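Local coordinates for putative polyketide biosynthesis enoyl-CoA hydratase homolog pksH (Bacillus subtilis, PDB 3HP0), which catalyses the dehydration of a carrier-tethered (S)-3-hydroxy-3-methylglutaryl group to 3-methylglutaconyl during synthesis of the antibiotic bacillaene, at residues Tyr6-Ile20 against Thr34-Cys46. Numbering follows the deposited sequence.
Sequences YQTIKVRFQASVCYI and TLIEECLQVLNQC
Glu38 extends from the helix toward the backbone of Gln7 and Thr8, bringing its carboxylate to the chain that leads into strand 9-14. Thr8 N donates to the syn lone pair of Glu38 OE1 at 3.1 Å, nearly straight at 163°, with weak bonds from Thr8 OG1 and Ile9 N besides. Gln7 N donates to Glu38 OE2 at 2.9 Å, from above the carboxylate plane. Successive amides thus converge on one buried carboxylate, which probably holds the chain in place just before strand 9-14.

The Tyr6 and Glu38 side chains run past one another head to tail, Tyr6 CD2 3.5 Å from Glu38 CG. With CG anti to the carbonyl carbon (chi1 -47°), the Tyr6 ring lies along Glu38 until its edge meets the Gln41 amide, where Gln41 NE2 gives Tyr6 OH a weak bond.

Val42 projects from the helix against both strands. Val42 CG2 meets Val11 CG2 at 3.6 Å and, tip to tip, Ile9 CD1; Val42 CG1 lies 3.7 Å from Ile20 CD1.

Helix 34-46 runs alongside the hairpin, 11° from strand 9-14, and belongs to the beta-alpha-beta unit of strand 17-22, helix 34-48 and strand 53-57 in the crotonase fold; helix 87-98 packs against Ile36, Leu40 and Leu43.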
loop_
_atom_site.group_PDB
_atom_site.type_symbol
_atom_site.label_atom_id
_atom_site.label_comp_id
_atom_site.label_asym_id
_atom_site.label_seq_id
_atom_site.Cartn_x
_atom_site.Cartn_y
_atom_site.Cartn_z
ATOM N N TYR A 6 9.379 -17.767 -2.396
ATOM C CA TYR A 6 9.401 -16.343 -2.042
ATOM C C TYR A 6 10.453 -15.837 -1.054
ATOM O O TYR A 6 10.666 -16.433 0.003
ATOM C CB TYR A 6 8.011 -15.920 -1.540
ATOM C CG TYR A 6 6.892 -16.404 -2.437
ATOM C CD1 TYR A 6 5.880 -17.234 -1.940
ATOM C CD2 TYR A 6 6.880 -16.091 -3.800
ATOM C CE1 TYR A 6 4.884 -17.748 -2.781
ATOM C CE2 TYR A 6 5.886 -16.595 -4.653
ATOM C CZ TYR A 6 4.891 -17.430 -4.135
ATOM O OH TYR A 6 3.918 -17.961 -4.955
ATOM N N GLN A 7 11.084 -14.715 -1.404
ATOM C CA GLN A 7 12.098 -14.082 -0.563
ATOM C C GLN A 7 11.504 -13.047 0.396
ATOM O O GLN A 7 12.091 -12.764 1.438
ATOM C CB GLN A 7 13.147 -13.357 -1.417
ATOM C CG GLN A 7 14.314 -14.174 -1.930
ATOM C CD GLN A 7 15.562 -13.308 -2.102
ATOM O OE1 GLN A 7 15.482 -12.168 -2.571
ATOM N NE2 GLN A 7 16.720 -13.848 -1.726
ATOM N N THR A 8 10.352 -12.478 0.057
ATOM C CA THR A 8 9.779 -11.439 0.907
ATOM C C THR A 8 8.418 -11.692 1.541
ATOM O O THR A 8 8.001 -10.960 2.440
ATOM C CB THR A 8 9.680 -10.113 0.134
ATOM O OG1 THR A 8 8.826 -10.286 -1.006
ATOM C CG2 THR A 8 11.062 -9.668 -0.341
ATOM N N ILE A 9 7.716 -12.719 1.084
ATOM C CA ILE A 9 6.394 -13.001 1.633
ATOM C C ILE A 9 6.141 -14.464 1.965
ATOM O O ILE A 9 6.775 -15.364 1.406
ATOM C CB ILE A 9 5.278 -12.556 0.661
ATOM C CG1 ILE A 9 5.468 -13.237 -0.696
ATOM C CG2 ILE A 9 5.275 -11.043 0.535
ATOM C CD1 ILE A 9 4.359 -12.978 -1.683
ATOM N N LYS A 10 5.203 -14.683 2.885
ATOM C CA LYS A 10 4.808 -16.027 3.280
ATOM C C LYS A 10 3.376 -16.202 2.791
ATOM O O LYS A 10 2.463 -15.534 3.272
ATOM C CB LYS A 10 4.816 -16.198 4.801
ATOM C CG LYS A 10 5.920 -15.487 5.560
ATOM C CD LYS A 10 5.818 -15.819 7.048
ATOM C CE LYS A 10 6.410 -14.721 7.929
ATOM N NZ LYS A 10 7.879 -14.506 7.748
ATOM N N VAL A 11 3.169 -17.087 1.830
ATOM C CA VAL A 11 1.822 -17.306 1.332
ATOM C C VAL A 11 1.199 -18.499 2.050
ATOM O O VAL A 11 1.884 -19.462 2.401
ATOM C CB VAL A 11 1.822 -17.539 -0.193
ATOM C CG1 VAL A 11 0.387 -17.628 -0.717
ATOM C CG2 VAL A 11 2.559 -16.404 -0.875
ATOM N N ARG A 12 -0.106 -18.420 2.276
ATOM C CA ARG A 12 -0.813 -19.479 2.973
ATOM C C ARG A 12 -2.285 -19.471 2.578
ATOM O O ARG A 12 -3.014 -18.529 2.895
ATOM C CB ARG A 12 -0.679 -19.263 4.485
ATOM C CG ARG A 12 -1.231 -20.377 5.342
ATOM C CD ARG A 12 -2.153 -19.833 6.416
ATOM N NE ARG A 12 -1.563 -18.762 7.220
ATOM C CZ ARG A 12 -2.254 -18.042 8.103
ATOM N NH1 ARG A 12 -3.548 -18.283 8.285
ATOM N NH2 ARG A 12 -1.666 -17.079 8.804
ATOM N N PHE A 13 -2.714 -20.515 1.875
ATOM C CA PHE A 13 -4.099 -20.624 1.458
ATOM C C PHE A 13 -4.913 -21.328 2.524
ATOM O O PHE A 13 -4.392 -22.160 3.273
ATOM C CB PHE A 13 -4.228 -21.411 0.155
ATOM C CG PHE A 13 -3.621 -20.730 -1.029
ATOM C CD1 PHE A 13 -2.244 -20.737 -1.221
ATOM C CD2 PHE A 13 -4.428 -20.090 -1.963
ATOM C CE1 PHE A 13 -1.681 -20.120 -2.329
ATOM C CE2 PHE A 13 -3.879 -19.470 -3.073
ATOM C CZ PHE A 13 -2.500 -19.485 -3.260
ATOM N N GLN A 14 -6.193 -20.986 2.599
ATOM C CA GLN A 14 -7.097 -21.608 3.566
ATOM C C GLN A 14 -8.506 -21.506 3.026
ATOM O O GLN A 14 -9.149 -20.469 3.115
ATOM C CB GLN A 14 -6.996 -20.933 4.939
ATOM C CG GLN A 14 -5.681 -21.226 5.675
ATOM C CD GLN A 14 -5.744 -20.870 7.155
ATOM O OE1 GLN A 14 -6.814 -20.919 7.774
ATOM N NE2 GLN A 14 -4.590 -20.527 7.734
ATOM N N ALA A 15 -8.968 -22.611 2.465
ATOM C CA ALA A 15 -10.278 -22.682 1.863
ATOM C C ALA A 15 -10.239 -21.748 0.666
ATOM O O ALA A 15 -9.385 -21.885 -0.203
ATOM C CB ALA A 15 -11.375 -22.261 2.873
ATOM N N SER A 16 -11.124 -20.769 0.644
ATOM C CA SER A 16 -11.170 -19.857 -0.464
ATOM C C SER A 16 -10.458 -18.525 -0.187
ATOM O O SER A 16 -10.686 -17.537 -0.882
ATOM C CB SER A 16 -12.635 -19.657 -0.820
ATOM O OG SER A 16 -13.404 -19.608 0.371
ATOM N N VAL A 17 -9.584 -18.517 0.816
ATOM C CA VAL A 17 -8.837 -17.325 1.204
ATOM C C VAL A 17 -7.321 -17.466 1.042
ATOM O O VAL A 17 -6.761 -18.524 1.299
ATOM C CB VAL A 17 -9.095 -16.970 2.676
ATOM C CG1 VAL A 17 -8.257 -15.756 3.067
ATOM C CG2 VAL A 17 -10.557 -16.721 2.907
ATOM N N CYS A 18 -6.659 -16.388 0.641
ATOM C CA CYS A 18 -5.218 -16.426 0.487
ATOM C C CYS A 18 -4.557 -15.372 1.372
ATOM O O CYS A 18 -4.895 -14.190 1.298
ATOM C CB CYS A 18 -4.807 -16.183 -0.959
ATOM S SG CYS A 18 -3.020 -16.028 -1.103
ATOM N N TYR A 19 -3.619 -15.805 2.209
ATOM C CA TYR A 19 -2.921 -14.901 3.109
ATOM C C TYR A 19 -1.518 -14.609 2.610
ATOM O O TYR A 19 -0.699 -15.514 2.429
ATOM C CB TYR A 19 -2.836 -15.495 4.521
ATOM C CG TYR A 19 -4.174 -15.669 5.215
ATOM C CD1 TYR A 19 -4.692 -14.677 6.047
ATOM C CD2 TYR A 19 -4.924 -16.819 5.018
ATOM C CE1 TYR A 19 -5.934 -14.835 6.663
ATOM C CE2 TYR A 19 -6.156 -16.990 5.622
ATOM C CZ TYR A 19 -6.662 -16.003 6.441
ATOM O OH TYR A 19 -7.899 -16.198 7.023
ATOM N N ILE A 20 -1.261 -13.331 2.371
ATOM C CA ILE A 20 0.041 -12.875 1.925
ATOM C C ILE A 20 0.599 -12.131 3.121
ATOM O O ILE A 20 0.021 -11.135 3.551
ATOM C CB ILE A 20 -0.064 -11.894 0.752
ATOM C CG1 ILE A 20 -0.522 -12.623 -0.506
ATOM C CG2 ILE A 20 1.280 -11.221 0.538
ATOM C CD1 ILE A 20 -0.750 -11.704 -1.686
ATOM N N THR A 34 11.627 -7.155 -5.584
ATOM C CA THR A 34 11.330 -8.582 -5.645
ATOM C C THR A 34 9.936 -8.803 -5.053
ATOM O O THR A 34 9.141 -9.610 -5.550
ATOM C CB THR A 34 12.367 -9.400 -4.830
ATOM O OG1 THR A 34 13.685 -9.091 -5.291
ATOM C CG2 THR A 34 12.128 -10.899 -4.979
ATOM N N LEU A 35 9.656 -8.064 -3.982
ATOM C CA LEU A 35 8.377 -8.135 -3.287
ATOM C C LEU A 35 7.204 -7.873 -4.228
ATOM O O LEU A 35 6.169 -8.527 -4.129
ATOM C CB LEU A 35 8.358 -7.125 -2.131
ATOM C CG LEU A 35 7.095 -7.041 -1.267
ATOM C CD1 LEU A 35 7.450 -6.549 0.118
ATOM C CD2 LEU A 35 6.090 -6.116 -1.913
ATOM N N ILE A 36 7.367 -6.916 -5.138
ATOM C CA ILE A 36 6.317 -6.576 -6.096
ATOM C C ILE A 36 6.036 -7.730 -7.050
ATOM O O ILE A 36 4.880 -8.039 -7.356
ATOM C CB ILE A 36 6.709 -5.349 -6.931
ATOM C CG1 ILE A 36 6.835 -4.126 -6.025
ATOM C CG2 ILE A 36 5.680 -5.109 -8.023
ATOM C CD1 ILE A 36 7.266 -2.873 -6.753
ATOM N N GLU A 37 7.106 -8.354 -7.523
ATOM C CA GLU A 37 7.005 -9.474 -8.445
ATOM C C GLU A 37 6.336 -10.681 -7.785
ATOM O O GLU A 37 5.457 -11.308 -8.371
ATOM C CB GLU A 37 8.404 -9.847 -8.963
ATOM C CG GLU A 37 8.440 -11.038 -9.920
ATOM C CD GLU A 37 7.445 -10.912 -11.066
ATOM O OE1 GLU A 37 6.221 -10.916 -10.807
ATOM O OE2 GLU A 37 7.883 -10.811 -12.230
ATOM N N GLU A 38 6.748 -10.999 -6.563
ATOM C CA GLU A 38 6.175 -12.129 -5.839
ATOM C C GLU A 38 4.673 -11.967 -5.608
ATOM O O GLU A 38 3.925 -12.942 -5.647
ATOM C CB GLU A 38 6.891 -12.307 -4.499
ATOM C CG GLU A 38 8.266 -12.934 -4.625
ATOM C CD GLU A 38 9.040 -12.906 -3.319
ATOM O OE1 GLU A 38 8.408 -13.047 -2.249
ATOM O OE2 GLU A 38 10.281 -12.756 -3.359
ATOM N N CYS A 39 4.240 -10.732 -5.365
ATOM C CA CYS A 39 2.829 -10.434 -5.135
ATOM C C CYS A 39 2.026 -10.597 -6.417
ATOM O O CYS A 39 0.971 -11.234 -6.422
ATOM C CB CYS A 39 2.660 -9.006 -4.610
ATOM S SG CYS A 39 3.207 -8.754 -2.905
ATOM N N LEU A 40 2.523 -10.020 -7.505
ATOM C CA LEU A 40 1.839 -10.124 -8.787
ATOM C C LEU A 40 1.680 -11.594 -9.141
ATOM O O LEU A 40 0.682 -12.008 -9.726
ATOM C CB LEU A 40 2.648 -9.410 -9.863
ATOM C CG LEU A 40 2.754 -7.908 -9.612
ATOM C CD1 LEU A 40 3.763 -7.282 -10.556
ATOM C CD2 LEU A 40 1.381 -7.285 -9.793
ATOM N N GLN A 41 2.684 -12.372 -8.759
ATOM C CA GLN A 41 2.723 -13.804 -9.002
ATOM C C GLN A 41 1.684 -14.541 -8.157
ATOM O O GLN A 41 1.048 -15.489 -8.621
ATOM C CB GLN A 41 4.119 -14.315 -8.671
ATOM C CG GLN A 41 4.310 -15.790 -8.874
ATOM C CD GLN A 41 5.644 -16.260 -8.335
ATOM O OE1 GLN A 41 6.691 -15.683 -8.643
ATOM N NE2 GLN A 41 5.615 -17.311 -7.525
ATOM N N VAL A 42 1.525 -14.113 -6.910
ATOM C CA VAL A 42 0.551 -14.722 -6.020
ATOM C C VAL A 42 -0.863 -14.347 -6.471
ATOM O O VAL A 42 -1.784 -15.165 -6.405
ATOM C CB VAL A 42 0.743 -14.246 -4.565
ATOM C CG1 VAL A 42 -0.370 -14.796 -3.691
ATOM C CG2 VAL A 42 2.097 -14.687 -4.042
ATOM N N LEU A 43 -1.032 -13.108 -6.926
ATOM C CA LEU A 43 -2.334 -12.647 -7.373
ATOM C C LEU A 43 -2.787 -13.349 -8.645
ATOM O O LEU A 43 -3.985 -13.543 -8.853
ATOM C CB LEU A 43 -2.333 -11.129 -7.570
ATOM C CG LEU A 43 -2.272 -10.308 -6.279
ATOM C CD1 LEU A 43 -2.439 -8.837 -6.608
ATOM C CD2 LEU A 43 -3.374 -10.766 -5.318
ATOM N N ASN A 44 -1.838 -13.721 -9.499
ATOM C CA ASN A 44 -2.178 -14.444 -10.722
ATOM C C ASN A 44 -2.713 -15.825 -10.368
ATOM O O ASN A 44 -3.596 -16.347 -11.044
ATOM C CB ASN A 44 -0.966 -14.579 -11.637
ATOM C CG ASN A 44 -0.814 -13.396 -12.561
ATOM O OD1 ASN A 44 -1.771 -13.009 -13.234
ATOM N ND2 ASN A 44 0.383 -12.814 -12.608
ATOM N N GLN A 45 -2.178 -16.422 -9.310
ATOM C CA GLN A 45 -2.662 -17.729 -8.884
ATOM C C GLN A 45 -4.099 -17.569 -8.391
ATOM O O GLN A 45 -4.939 -18.439 -8.608
ATOM C CB GLN A 45 -1.797 -18.292 -7.754
ATOM C CG GLN A 45 -0.373 -18.625 -8.161
ATOM C CD GLN A 45 0.455 -19.173 -7.011
ATOM O OE1 GLN A 45 1.633 -19.493 -7.173
ATOM N NE2 GLN A 45 -0.159 -19.281 -5.841
ATOM N N CYS A 46 -4.376 -16.450 -7.730
ATOM C CA CYS A 46 -5.708 -16.179 -7.211
ATOM C C CYS A 46 -6.677 -15.743 -8.317
ATOM O O CYS A 46 -7.887 -15.720 -8.115
ATOM C CB CYS A 46 -5.644 -15.088 -6.138
ATOM S SG CYS A 46 -4.620 -15.485 -4.713
#